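Local coordinates for Iron(3+)-hydroxamate-binding protein FhuD (Bacillus subtilis subsp. subtilis, PDB 3G9Q) that binds iron(3+)-hydroxamate complexes such as ferrichrome and passes them to the membrane permease of the FhuCBGD ABC transporter, at residues 150-155 / 165-170; 29-34 / 115-120; 133-138 / 174-179; 198-203 / 226-231. All blocks are in the same frame, centred on the assembly; numbering follows the deposited sequence.

Contact 1: residues 150-155 / 165-170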
loop_
_atom_site.group_PDB
_atom_site.type_symbol
_atom_site.label_atom_id
_atom_site.label_comp_id
_atom_site.label_asym_id
_atom_site.label_seq_id
_atom_site.Cartn_x
_atom_site.Cartn_y
_atom_site.Cartn_z
ATOM N N ILE A 150 12.312 6.845 -3.594
ATOM C CA ILE A 150 11.049 6.930 -2.883
ATOM C C ILE A 150 11.360 7.461 -1.495
ATOM O O ILE A 150 12.113 6.838 -0.738
ATOM C CB ILE A 150 10.349 5.585 -2.731
ATOM C CG1 ILE A 150 10.095 4.975 -4.117
ATOM C CG2 ILE A 150 9.041 5.800 -1.956
ATOM C CD1 ILE A 150 9.670 3.509 -4.103
HETATM N N MSE A 151 10.803 8.619 -1.159
HETATM C CA MSE A 151 11.061 9.179 0.153
HETATM C C MSE A 151 9.954 10.023 0.746
HETATM O O MSE A 151 9.217 10.710 0.038
HETATM C CB MSE A 151 12.391 9.956 0.152
HETATM C CG MSE A 151 12.673 10.834 -1.073
HETATM SE SE MSE A 151 14.546 11.536 -1.213
HETATM C CE MSE A 151 15.459 9.981 -2.014
ATOM N N GLN A 152 9.826 9.933 2.065
ATOM C CA GLN A 152 8.816 10.701 2.781
ATOM C C GLN A 152 9.456 11.511 3.876
ATOM O O GLN A 152 10.458 11.113 4.469
ATOM C CB GLN A 152 7.747 9.791 3.378
ATOM C CG GLN A 152 6.959 9.019 2.342
ATOM C CD GLN A 152 5.882 8.182 2.972
ATOM O OE1 GLN A 152 6.158 7.309 3.799
ATOM N NE2 GLN A 152 4.641 8.446 2.594
ATOM N N THR A 153 8.844 12.649 4.151
ATOM C CA THR A 153 9.347 13.570 5.147
ATOM C C THR A 153 8.513 13.568 6.417
ATOM O O THR A 153 7.293 13.390 6.374
ATOM C CB THR A 153 9.364 14.996 4.575
ATOM O OG1 THR A 153 10.007 15.884 5.497
ATOM C CG2 THR A 153 7.933 15.477 4.314
ATOM N N ASN A 154 9.189 13.770 7.544
ATOM C CA ASN A 154 8.548 13.820 8.849
ATOM C C ASN A 154 9.422 14.616 9.803
ATOM O O ASN A 154 10.240 14.051 10.523
ATOM C CB ASN A 154 8.343 12.415 9.407
ATOM C CG ASN A 154 7.712 12.428 10.787
ATOM O OD1 ASN A 154 6.642 13.019 10.994
ATOM N ND2 ASN A 154 8.370 11.776 11.739
ATOM N N GLY A 155 9.246 15.929 9.803
ATOM C CA GLY A 155 10.042 16.768 10.673
ATOM C C GLY A 155 11.414 16.987 10.079
ATOM O O GLY A 155 11.540 17.419 8.931
ATOM N N PHE A 165 9.166 -2.071 2.172
ATOM C CA PHE A 165 8.581 -1.251 3.216
ATOM C C PHE A 165 7.385 -0.418 2.772
ATOM O O PHE A 165 7.142 0.664 3.320
ATOM C CB PHE A 165 9.647 -0.340 3.816
ATOM C CG PHE A 165 9.606 -0.290 5.304
ATOM C CD1 PHE A 165 10.144 -1.321 6.057
ATOM C CD2 PHE A 165 8.947 0.740 5.956
ATOM C CE1 PHE A 165 10.015 -1.330 7.451
ATOM C CE2 PHE A 165 8.811 0.745 7.350
ATOM C CZ PHE A 165 9.342 -0.290 8.099
ATOM N N GLY A 166 6.643 -0.915 1.784
ATOM C CA GLY A 166 5.480 -0.192 1.301
ATOM C C GLY A 166 5.849 1.024 0.485
ATOM O O GLY A 166 6.949 1.109 -0.059
ATOM N N ARG A 167 4.926 1.978 0.425
ATOM C CA ARG A 167 5.104 3.205 -0.352
ATOM C C ARG A 167 5.501 2.937 -1.812
ATOM O O ARG A 167 6.300 3.671 -2.403
ATOM C CB ARG A 167 6.127 4.129 0.313
ATOM C CG ARG A 167 5.613 4.853 1.550
ATOM C CD ARG A 167 5.775 4.016 2.797
ATOM N NE ARG A 167 5.246 4.692 3.981
ATOM C CZ ARG A 167 5.482 4.310 5.232
ATOM N NH1 ARG A 167 6.245 3.252 5.473
ATOM N NH2 ARG A 167 4.957 4.987 6.243
ATOM N N GLY A 168 4.917 1.884 -2.385
ATOM C CA GLY A 168 5.183 1.530 -3.770
ATOM C C GLY A 168 6.543 0.910 -4.005
ATOM O O GLY A 168 6.956 0.729 -5.152
ATOM N N GLY A 169 7.234 0.582 -2.917
ATOM C CA GLY A 169 8.551 -0.017 -3.018
ATOM C C GLY A 169 8.581 -1.329 -3.778
ATOM O O GLY A 169 9.337 -1.462 -4.735
ATOM N N SER A 170 7.764 -2.301 -3.378
ATOM C CA SER A 170 7.773 -3.585 -4.066
ATOM C C SER A 170 7.279 -3.434 -5.499
ATOM O O SER A 170 7.659 -4.213 -6.370
ATOM C CB SER A 170 6.927 -4.632 -3.315
ATOM O OG SER A 170 5.531 -4.490 -3.555
#

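Contact 2: residues 29-34 / 115-120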
loop_
_atom_site.group_PDB
_atom_site.type_symbol
_atom_site.label_atom_id
_atom_site.label_comp_id
_atom_site.label_asym_id
_atom_site.label_seq_id
_atom_site.Cartn_x
_atom_site.Cartn_y
_atom_site.Cartn_z
ATOM N N LYS A 29 -13.032 -7.104 -0.646
ATOM C CA LYS A 29 -13.774 -6.391 -1.677
ATOM C C LYS A 29 -13.461 -7.069 -3.011
ATOM O O LYS A 29 -14.366 -7.395 -3.776
ATOM C CB LYS A 29 -13.372 -4.906 -1.715
ATOM C CG LYS A 29 -14.203 -4.051 -2.660
ATOM C CD LYS A 29 -15.665 -4.119 -2.320
ATOM C CE LYS A 29 -16.487 -3.759 -3.538
ATOM N NZ LYS A 29 -17.913 -4.154 -3.364
ATOM N N THR A 30 -12.183 -7.302 -3.287
ATOM C CA THR A 30 -11.820 -7.964 -4.537
ATOM C C THR A 30 -12.517 -9.329 -4.648
ATOM O O THR A 30 -13.111 -9.646 -5.678
ATOM C CB THR A 30 -10.291 -8.167 -4.672
ATOM O OG1 THR A 30 -9.637 -6.898 -4.590
ATOM C CG2 THR A 30 -9.951 -8.794 -6.020
ATOM N N LEU A 31 -12.457 -10.125 -3.584
ATOM C CA LEU A 31 -13.085 -11.441 -3.589
ATOM C C LEU A 31 -14.615 -11.364 -3.696
ATOM O O LEU A 31 -15.270 -12.327 -4.110
ATOM C CB LEU A 31 -12.675 -12.223 -2.329
ATOM C CG LEU A 31 -11.366 -13.033 -2.266
ATOM C CD1 LEU A 31 -10.474 -12.752 -3.429
ATOM C CD2 LEU A 31 -10.679 -12.725 -0.945
ATOM N N GLY A 32 -15.191 -10.218 -3.333
ATOM C CA GLY A 32 -16.641 -10.061 -3.410
ATOM C C GLY A 32 -17.394 -10.311 -2.113
ATOM O O GLY A 32 -18.622 -10.223 -2.079
ATOM N N ILE A 33 -16.665 -10.632 -1.047
ATOM C CA ILE A 33 -17.289 -10.878 0.249
ATOM C C ILE A 33 -17.895 -9.588 0.782
ATOM O O ILE A 33 -17.218 -8.574 0.945
ATOM C CB ILE A 33 -16.278 -11.429 1.286
ATOM C CG1 ILE A 33 -16.029 -12.916 1.032
ATOM C CG2 ILE A 33 -16.811 -11.229 2.704
ATOM C CD1 ILE A 33 -15.164 -13.222 -0.187
ATOM N N ASN A 34 -19.183 -9.635 1.058
ATOM C CA ASN A 34 -19.857 -8.467 1.555
ATOM C C ASN A 34 -19.324 -8.071 2.940
ATOM O O ASN A 34 -19.360 -8.860 3.895
ATOM C CB ASN A 34 -21.359 -8.743 1.574
ATOM C CG ASN A 34 -22.144 -7.619 2.178
ATOM O OD1 ASN A 34 -21.969 -6.451 1.817
ATOM N ND2 ASN A 34 -23.029 -7.958 3.106
ATOM N N THR A 115 -12.501 -18.287 2.286
ATOM C CA THR A 115 -13.888 -17.937 2.006
ATOM C C THR A 115 -14.550 -18.704 0.875
ATOM O O THR A 115 -15.756 -18.564 0.656
ATOM C CB THR A 115 -14.011 -16.418 1.725
ATOM O OG1 THR A 115 -13.137 -16.047 0.646
ATOM C CG2 THR A 115 -13.641 -15.619 2.988
ATOM N N GLY A 116 -13.759 -19.512 0.169
ATOM C CA GLY A 116 -14.271 -20.297 -0.943
ATOM C C GLY A 116 -14.487 -19.455 -2.192
ATOM O O GLY A 116 -15.502 -19.586 -2.875
ATOM N N THR A 117 -13.530 -18.582 -2.492
ATOM C CA THR A 117 -13.619 -17.713 -3.666
ATOM C C THR A 117 -12.299 -17.705 -4.456
ATOM O O THR A 117 -11.883 -16.675 -4.995
ATOM C CB THR A 117 -13.979 -16.254 -3.252
ATOM O OG1 THR A 117 -13.089 -15.804 -2.220
ATOM C CG2 THR A 117 -15.407 -16.183 -2.750
ATOM N N GLU A 118 -11.653 -18.867 -4.529
ATOM C CA GLU A 118 -10.381 -18.997 -5.232
ATOM C C GLU A 118 -10.459 -18.555 -6.707
ATOM O O GLU A 118 -9.439 -18.217 -7.306
ATOM C CB GLU A 118 -9.870 -20.445 -5.142
ATOM C CG GLU A 118 -9.690 -21.003 -3.718
ATOM C CD GLU A 118 -10.988 -21.541 -3.088
ATOM O OE1 GLU A 118 -10.911 -22.201 -2.026
ATOM O OE2 GLU A 118 -12.088 -21.307 -3.641
ATOM N N ASP A 119 -11.659 -18.540 -7.284
ATOM C CA ASP A 119 -11.819 -18.132 -8.680
ATOM C C ASP A 119 -11.737 -16.621 -8.809
ATOM O O ASP A 119 -11.284 -16.089 -9.824
ATOM C CB ASP A 119 -13.175 -18.561 -9.240
ATOM C CG ASP A 119 -14.242 -17.471 -9.086
ATOM O OD1 ASP A 119 -14.553 -17.091 -7.927
ATOM O OD2 ASP A 119 -14.762 -16.990 -10.121
ATOM N N LYS A 120 -12.207 -15.930 -7.781
ATOM C CA LYS A 120 -12.205 -14.477 -7.786
ATOM C C LYS A 120 -10.777 -13.956 -7.638
ATOM O O LYS A 120 -10.408 -12.950 -8.243
ATOM C CB LYS A 120 -13.078 -13.960 -6.641
ATOM C CG LYS A 120 -13.985 -12.802 -7.016
ATOM C CD LYS A 120 -15.234 -13.264 -7.743
ATOM C CE LYS A 120 -16.120 -12.079 -8.106
ATOM N NZ LYS A 120 -16.489 -11.262 -6.917
#

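Contact 3: residues 133-138 / 174-179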
loop_
_atom_site.group_PDB
_atom_site.type_symbol
_atom_site.label_atom_id
_atom_site.label_comp_id
_atom_site.label_asym_id
_atom_site.label_seq_id
_atom_site.Cartn_x
_atom_site.Cartn_y
_atom_site.Cartn_z
ATOM N N ALA A 133 2.877 -6.344 -16.436
ATOM C CA ALA A 133 3.615 -6.563 -17.672
ATOM C C ALA A 133 3.516 -5.406 -18.650
ATOM O O ALA A 133 4.515 -4.978 -19.227
ATOM C CB ALA A 133 3.106 -7.831 -18.340
ATOM N N ALA A 134 2.294 -4.923 -18.849
ATOM C CA ALA A 134 2.032 -3.825 -19.779
ATOM C C ALA A 134 2.751 -2.535 -19.380
ATOM O O ALA A 134 3.430 -1.896 -20.201
ATOM C CB ALA A 134 0.546 -3.580 -19.866
ATOM N N ALA A 135 2.586 -2.162 -18.112
ATOM C CA ALA A 135 3.204 -0.963 -17.565
ATOM C C ALA A 135 4.731 -1.112 -17.528
ATOM O O ALA A 135 5.466 -0.173 -17.836
ATOM C CB ALA A 135 2.651 -0.683 -16.151
ATOM N N LYS A 136 5.206 -2.292 -17.149
ATOM C CA LYS A 136 6.643 -2.534 -17.090
ATOM C C LYS A 136 7.285 -2.155 -18.416
ATOM O O LYS A 136 8.275 -1.431 -18.444
ATOM C CB LYS A 136 6.923 -4.001 -16.791
ATOM C CG LYS A 136 8.363 -4.343 -16.549
ATOM C CD LYS A 136 8.473 -5.815 -16.147
ATOM C CE LYS A 136 9.827 -6.122 -15.516
ATOM N NZ LYS A 136 10.903 -5.513 -16.333
ATOM N N THR A 137 6.702 -2.631 -19.511
ATOM C CA THR A 137 7.221 -2.354 -20.850
ATOM C C THR A 137 6.977 -0.911 -21.286
ATOM O O THR A 137 7.794 -0.319 -21.989
ATOM C CB THR A 137 6.589 -3.313 -21.893
ATOM O OG1 THR A 137 6.765 -4.673 -21.467
ATOM C CG2 THR A 137 7.252 -3.139 -23.253
ATOM N N LYS A 138 5.855 -0.344 -20.861
ATOM C CA LYS A 138 5.520 1.036 -21.206
ATOM C C LYS A 138 6.469 2.020 -20.521
ATOM O O LYS A 138 6.871 3.020 -21.113
ATOM C CB LYS A 138 4.081 1.331 -20.799
ATOM C CG LYS A 138 3.459 2.486 -21.540
ATOM C CD LYS A 138 3.334 3.689 -20.637
ATOM C CE LYS A 138 2.048 4.463 -20.930
ATOM N NZ LYS A 138 0.834 3.686 -20.564
ATOM N N LYS A 174 10.526 -4.146 -7.853
ATOM C CA LYS A 174 10.379 -5.577 -8.169
ATOM C C LYS A 174 9.456 -5.860 -9.358
ATOM O O LYS A 174 9.857 -6.527 -10.309
ATOM C CB LYS A 174 9.835 -6.364 -6.970
ATOM C CG LYS A 174 10.668 -6.349 -5.710
ATOM C CD LYS A 174 10.143 -7.390 -4.722
ATOM C CE LYS A 174 10.431 -8.818 -5.209
ATOM N NZ LYS A 174 11.896 -9.044 -5.452
ATOM N N ASP A 175 8.214 -5.379 -9.293
ATOM C CA ASP A 175 7.263 -5.606 -10.378
ATOM C C ASP A 175 7.628 -4.833 -11.643
ATOM O O ASP A 175 7.461 -5.332 -12.750
ATOM C CB ASP A 175 5.842 -5.202 -9.970
ATOM C CG ASP A 175 5.301 -6.016 -8.817
ATOM O OD1 ASP A 175 5.663 -5.716 -7.666
ATOM O OD2 ASP A 175 4.512 -6.958 -9.062
ATOM N N LEU A 176 8.117 -3.611 -11.476
ATOM C CA LEU A 176 8.481 -2.789 -12.617
ATOM C C LEU A 176 9.973 -2.886 -12.956
ATOM O O LEU A 176 10.430 -2.376 -13.986
ATOM C CB LEU A 176 8.090 -1.333 -12.351
ATOM C CG LEU A 176 6.593 -1.035 -12.203
ATOM C CD1 LEU A 176 6.415 0.398 -11.764
ATOM C CD2 LEU A 176 5.865 -1.285 -13.509
ATOM N N GLY A 177 10.725 -3.547 -12.079
ATOM C CA GLY A 177 12.154 -3.724 -12.280
ATOM C C GLY A 177 12.923 -2.443 -12.559
ATOM O O GLY A 177 13.919 -2.455 -13.287
ATOM N N LEU A 178 12.466 -1.337 -11.979
ATOM C CA LEU A 178 13.116 -0.052 -12.169
ATOM C C LEU A 178 14.360 0.033 -11.273
ATOM O O LEU A 178 14.393 -0.580 -10.214
ATOM C CB LEU A 178 12.107 1.063 -11.874
ATOM C CG LEU A 178 10.915 0.994 -12.837
ATOM C CD1 LEU A 178 9.790 1.961 -12.403
ATOM C CD2 LEU A 178 11.392 1.305 -14.231
ATOM N N GLN A 179 15.391 0.760 -11.699
ATOM C CA GLN A 179 16.607 0.844 -10.889
ATOM C C GLN A 179 16.626 1.943 -9.832
ATOM O O GLN A 179 15.868 2.919 -9.901
ATOM C CB GLN A 179 17.860 1.005 -11.767
ATOM C CG GLN A 179 18.371 -0.267 -12.418
ATOM C CD GLN A 179 17.514 -0.705 -13.599
ATOM O OE1 GLN A 179 17.450 -0.014 -14.633
ATOM N NE2 GLN A 179 16.847 -1.855 -13.454
#

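Contact 4: residues 198-203 / 226-231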
loop_
_atom_site.group_PDB
_atom_site.type_symbol
_atom_site.label_atom_id
_atom_site.label_comp_id
_atom_site.label_asym_id
_atom_site.label_seq_id
_atom_site.Cartn_x
_atom_site.Cartn_y
_atom_site.Cartn_z
ATOM N N ILE A 198 17.746 9.476 6.714
ATOM C CA ILE A 198 18.945 10.261 6.446
ATOM C C ILE A 198 18.759 11.736 6.774
ATOM O O ILE A 198 17.652 12.186 7.076
ATOM C CB ILE A 198 19.394 10.136 4.958
ATOM C CG1 ILE A 198 18.578 11.074 4.052
ATOM C CG2 ILE A 198 19.265 8.703 4.500
ATOM C CD1 ILE A 198 19.166 11.298 2.659
ATOM N N SER A 199 19.861 12.478 6.722
ATOM C CA SER A 199 19.843 13.912 6.987
ATOM C C SER A 199 19.620 14.642 5.659
ATOM O O SER A 199 19.849 14.077 4.586
ATOM C CB SER A 199 21.176 14.348 7.594
ATOM O OG SER A 199 22.233 14.152 6.671
ATOM N N LEU A 200 19.185 15.897 5.740
ATOM C CA LEU A 200 18.928 16.721 4.558
ATOM C C LEU A 200 20.197 16.966 3.754
ATOM O O LEU A 200 20.144 17.409 2.604
ATOM C CB LEU A 200 18.344 18.071 4.974
ATOM C CG LEU A 200 17.931 19.004 3.841
ATOM C CD1 LEU A 200 16.889 18.322 2.978
ATOM C CD2 LEU A 200 17.378 20.292 4.413
ATOM N N GLU A 201 21.339 16.682 4.371
ATOM C CA GLU A 201 22.631 16.876 3.728
ATOM C C GLU A 201 22.976 15.767 2.745
ATOM O O GLU A 201 23.567 16.016 1.694
ATOM C CB GLU A 201 23.738 16.966 4.790
ATOM C CG GLU A 201 23.993 18.383 5.316
ATOM C CD GLU A 201 22.913 18.881 6.268
ATOM O OE1 GLU A 201 22.838 20.120 6.488
ATOM O OE2 GLU A 201 22.154 18.033 6.804
ATOM N N LYS A 202 22.606 14.543 3.100
ATOM C CA LYS A 202 22.896 13.389 2.267
ATOM C C LYS A 202 21.843 13.125 1.195
ATOM O O LYS A 202 21.885 12.104 0.501
ATOM C CB LYS A 202 23.068 12.157 3.148
ATOM C CG LYS A 202 24.452 12.039 3.740
ATOM C CD LYS A 202 24.569 10.808 4.621
ATOM C CE LYS A 202 23.929 11.038 5.989
ATOM N NZ LYS A 202 24.659 12.104 6.762
ATOM N N LEU A 203 20.906 14.058 1.061
ATOM C CA LEU A 203 19.842 13.944 0.082
ATOM C C LEU A 203 20.395 13.817 -1.344
ATOM O O LEU A 203 20.009 12.914 -2.081
ATOM C CB LEU A 203 18.905 15.146 0.196
ATOM C CG LEU A 203 17.458 14.893 -0.214
ATOM C CD1 LEU A 203 16.886 13.798 0.663
ATOM C CD2 LEU A 203 16.643 16.167 -0.071
ATOM N N PHE A 226 10.753 20.215 1.304
ATOM C CA PHE A 226 10.480 20.613 -0.065
ATOM C C PHE A 226 10.705 22.107 -0.236
ATOM O O PHE A 226 10.417 22.686 -1.287
ATOM C CB PHE A 226 9.049 20.244 -0.415
ATOM C CG PHE A 226 8.749 18.796 -0.197
ATOM C CD1 PHE A 226 7.523 18.395 0.319
ATOM C CD2 PHE A 226 9.709 17.826 -0.495
ATOM C CE1 PHE A 226 7.254 17.053 0.538
ATOM C CE2 PHE A 226 9.451 16.485 -0.282
ATOM C CZ PHE A 226 8.221 16.092 0.236
ATOM N N GLU A 227 11.221 22.728 0.813
ATOM C CA GLU A 227 11.495 24.151 0.791
ATOM C C GLU A 227 12.993 24.390 0.816
ATOM O O GLU A 227 13.494 25.334 0.198
ATOM C CB GLU A 227 10.833 24.828 1.994
ATOM C CG GLU A 227 9.321 24.923 1.871
ATOM C CD GLU A 227 8.897 25.795 0.694
ATOM O OE1 GLU A 227 9.315 26.980 0.658
ATOM O OE2 GLU A 227 8.152 25.297 -0.188
ATOM N N SER A 228 13.711 23.526 1.527
ATOM C CA SER A 228 15.153 23.676 1.619
ATOM C C SER A 228 15.724 23.909 0.227
ATOM O O SER A 228 15.180 23.444 -0.779
ATOM C CB SER A 228 15.805 22.455 2.293
ATOM O OG SER A 228 15.620 21.260 1.560
ATOM N N SER A 229 16.805 24.672 0.186
ATOM C CA SER A 229 17.469 25.010 -1.058
ATOM C C SER A 229 18.140 23.785 -1.656
ATOM O O SER A 229 18.344 23.710 -2.865
ATOM C CB SER A 229 18.507 26.104 -0.797
ATOM O OG SER A 229 19.412 25.720 0.230
ATOM N N ILE A 230 18.472 22.829 -0.795
ATOM C CA ILE A 230 19.139 21.607 -1.221
ATOM C C ILE A 230 18.196 20.642 -1.963
ATOM O O ILE A 230 18.629 19.896 -2.849
ATOM C CB ILE A 230 19.822 20.911 -0.005
ATOM C CG1 ILE A 230 19.173 19.565 0.287
ATOM C CG2 ILE A 230 19.781 21.824 1.216
ATOM C CD1 ILE A 230 19.732 18.411 -0.527
ATOM N N TRP A 231 16.912 20.663 -1.613
ATOM C CA TRP A 231 15.929 19.812 -2.276
ATOM C C TRP A 231 15.526 20.430 -3.602
ATOM O O TRP A 231 15.431 19.736 -4.611
ATOM C CB TRP A 231 14.682 19.635 -1.404
ATOM C CG TRP A 231 13.482 19.164 -2.176
ATOM C CD1 TRP A 231 12.540 19.943 -2.786
ATOM C CD2 TRP A 231 13.135 17.808 -2.478
ATOM N NE1 TRP A 231 11.629 19.157 -3.449
ATOM C CE2 TRP A 231 11.970 17.844 -3.278
ATOM C CE3 TRP A 231 13.695 16.564 -2.150
ATOM C CZ2 TRP A 231 11.357 16.682 -3.757
ATOM C CZ3 TRP A 231 13.082 15.407 -2.628
ATOM C CH2 TRP A 231 11.926 15.478 -3.422
#

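Contact 1: residues 150-155 / 165-170
R167 lies across the end of Q152, and its side chain can be followed outward from the backbone. CB sits beside I150, 4.1 Å from I150 CG2. CG passes over the amide of Q152, 3.6 Å from Q152 CD; the bend at chi2 (86°) then turns CD aside, so that it too stays near the amide oxygen. NE comes to 2.8 Å from Q152 OE1, at an angle too poor for a hydrogen bond; the amide and guanidinium planes stand 70° apart. At the tip, R167 NH1 makes a weak bond back to F165 O (3.5 Å). F161 and W216 also touch this side chain. An alanine here would probably leave the Q152 amide without its aliphatic and guanidinium neighbours and F165 O without this weak donor. Closer to the helix, I150 CD1 packs 3.9 Å from G169 CA. The carbonyl of G166 receives G169 N at 2.9 Å, closing a type I' turn whose G168 is the N-cap of helix 169-175. A glycine-rich turn thus packs on the strand that begins the β-hairpin 148-154/157-161 and leads into helix 169-175, within the mixed α/β lobe of this solute-binding protein.

Contact 2: residues 29-34 / 115-120
L31 and I33 meet the hydroxyls and methyls of T115 and T117 where helix 25-31 ends beside the start of helix 118-143. These are van der Waals contacts of hydroxyls and methyls with hydrocarbon. T117 OG1 lies against the root of the L31 side chain, 3.3 Å from L31 CG, the two side chains crossing at about a right angle. I33 and T115 reach toward each other tip to tip, with I33 CD1 3.6 Å from T115 OG1; the same methyl is 3.9 Å from T117 CG2. L108 and F111 of helix 106-115 also pack on L31. The aliphatic part of K120 lies by two carbonyls, its CG 3.2 Å from L31 O and 3.5 Å from T30 O.

Among the polar contacts, T117 OG1 donates to T115 OG1 over 2.9 Å, and T115 OG1 is bonded in addition to F111 O. A valine in place of T117 would probably leave T115 OG1 without this donor, with its link to F111 O remaining. Across the contact, K120 NZ gives a weak bond of 3.2 Å to L31 O. The K120 chain bends at chi2 (80°) and again at chi4 (-56°), bringing NZ back over this carbonyl. A side chain on G32 would run into the ammonium, and the positive phi there also suits glycine.

The chemistry is therefore mixed: buried hydrocarbon flanks a threonine pair joined to the preceding helix, while an exposed lysine would probably add a modest favourable interaction with the C-terminal end of helix 25-31.

Contact 3: residues 133-138 / 174-179
A135 is the first residue of 133-138 to meet the other segment: its CB lies 4.2 Å from L176 CD2. This is the apolar part of the contact, and T266 of helix 255-270 touches A135 as well.

K136 follows and contributes more. Its backbone N is 3.8 Å from L176 CD2, so this one methyl rests against the helix surface between the two residues. CG is anti to the backbone N (chi1 -173°), and the chain, extended through CE, runs beside the carbonyls of D175 and L176. Its CD is 3.6 Å from D175 O, and CE keeps almost the same distance from that oxygen. The turn at chi4 (-46°) then swings NZ to 3.9 Å from L176 O. These approaches are van der Waals or loosely electrostatic in character. A CB on G177 would point toward K136 NZ, and the positive phi of this residue by itself favours glycine.

T137, one step on, belongs to the helix itself. Its OG1 donates to A133 O over 3.2 Å, and its backbone N reaches the same oxygen from the opposite face of the carbonyl plane.

L262 and I265 of helix 255-270 also pack on L176, and W128 and V132 on D175. Helix 118-143 is the long connecting helix characteristic of this solute-binding family, and here residues 175-177, following on from helix 169-175, pack on it.

Contact 4: residues 198-203 / 226-231
The forked end of L200 straddles the small bump of S228: L200 CD1 and CD2 each lie 3.5 Å from S228 OG, and CD2 also meets S228 CB at 3.4 Å. CG of L200 is anti to the backbone N (chi1 -176°), and chi2 (59°) then sets the two methyls about S228. In return, I230 fills the hollow between L200 and L203. Sliding past L200 in the opposite direction, it places CG1 3.7 Å from L200 CD1, and its tip CD1 sits 3.4 Å from L203 CB while also lying near the carbonyl oxygen of L200. The next bump is L203 CD2, which abuts the edge of the W231 indole near its plane, 3.6 Å from CE3. One face of that indole receives F226, whose CD2 is offset toward the rim.

S228 has a second role as N-cap of helix 229-232, its OG weakly accepting W231 N; the hydroxyl is also hydrogen-bonded to V225 O. Around this interlocked patch, I158 touches both L200 and L203, and P204 of helix 203-206 touches I230. W231 extends the packing to I211 and A213, so the turn after strand 195-198 and the short helix 229-232 are joined over strands 157-161 and 210-215 of the mixed sheet.

Helix 118-143 ties the two ends of the molecule together: contact 2 lies at its start and contact 3 further along it, their centres 27 Å apart. Contact 1 is nested in the chain loop that contact 3 closes, and the two share helix 169-175, where S170 O and D175 N are 3.2 Å apart, a probable hydrogen bond. Contact 1 meets contact 4 through side chains, with M151 SE 3.8 Å from L203 CD1 and T153 CG2 4.1 Å from F226 CZ; their centres are 16 Å apart. Contacts 2 and 4 are the most distant pair, about 45 Å between centres. In this family the iron-siderophore complex is held in the cleft between the two lobes that the long helix connects.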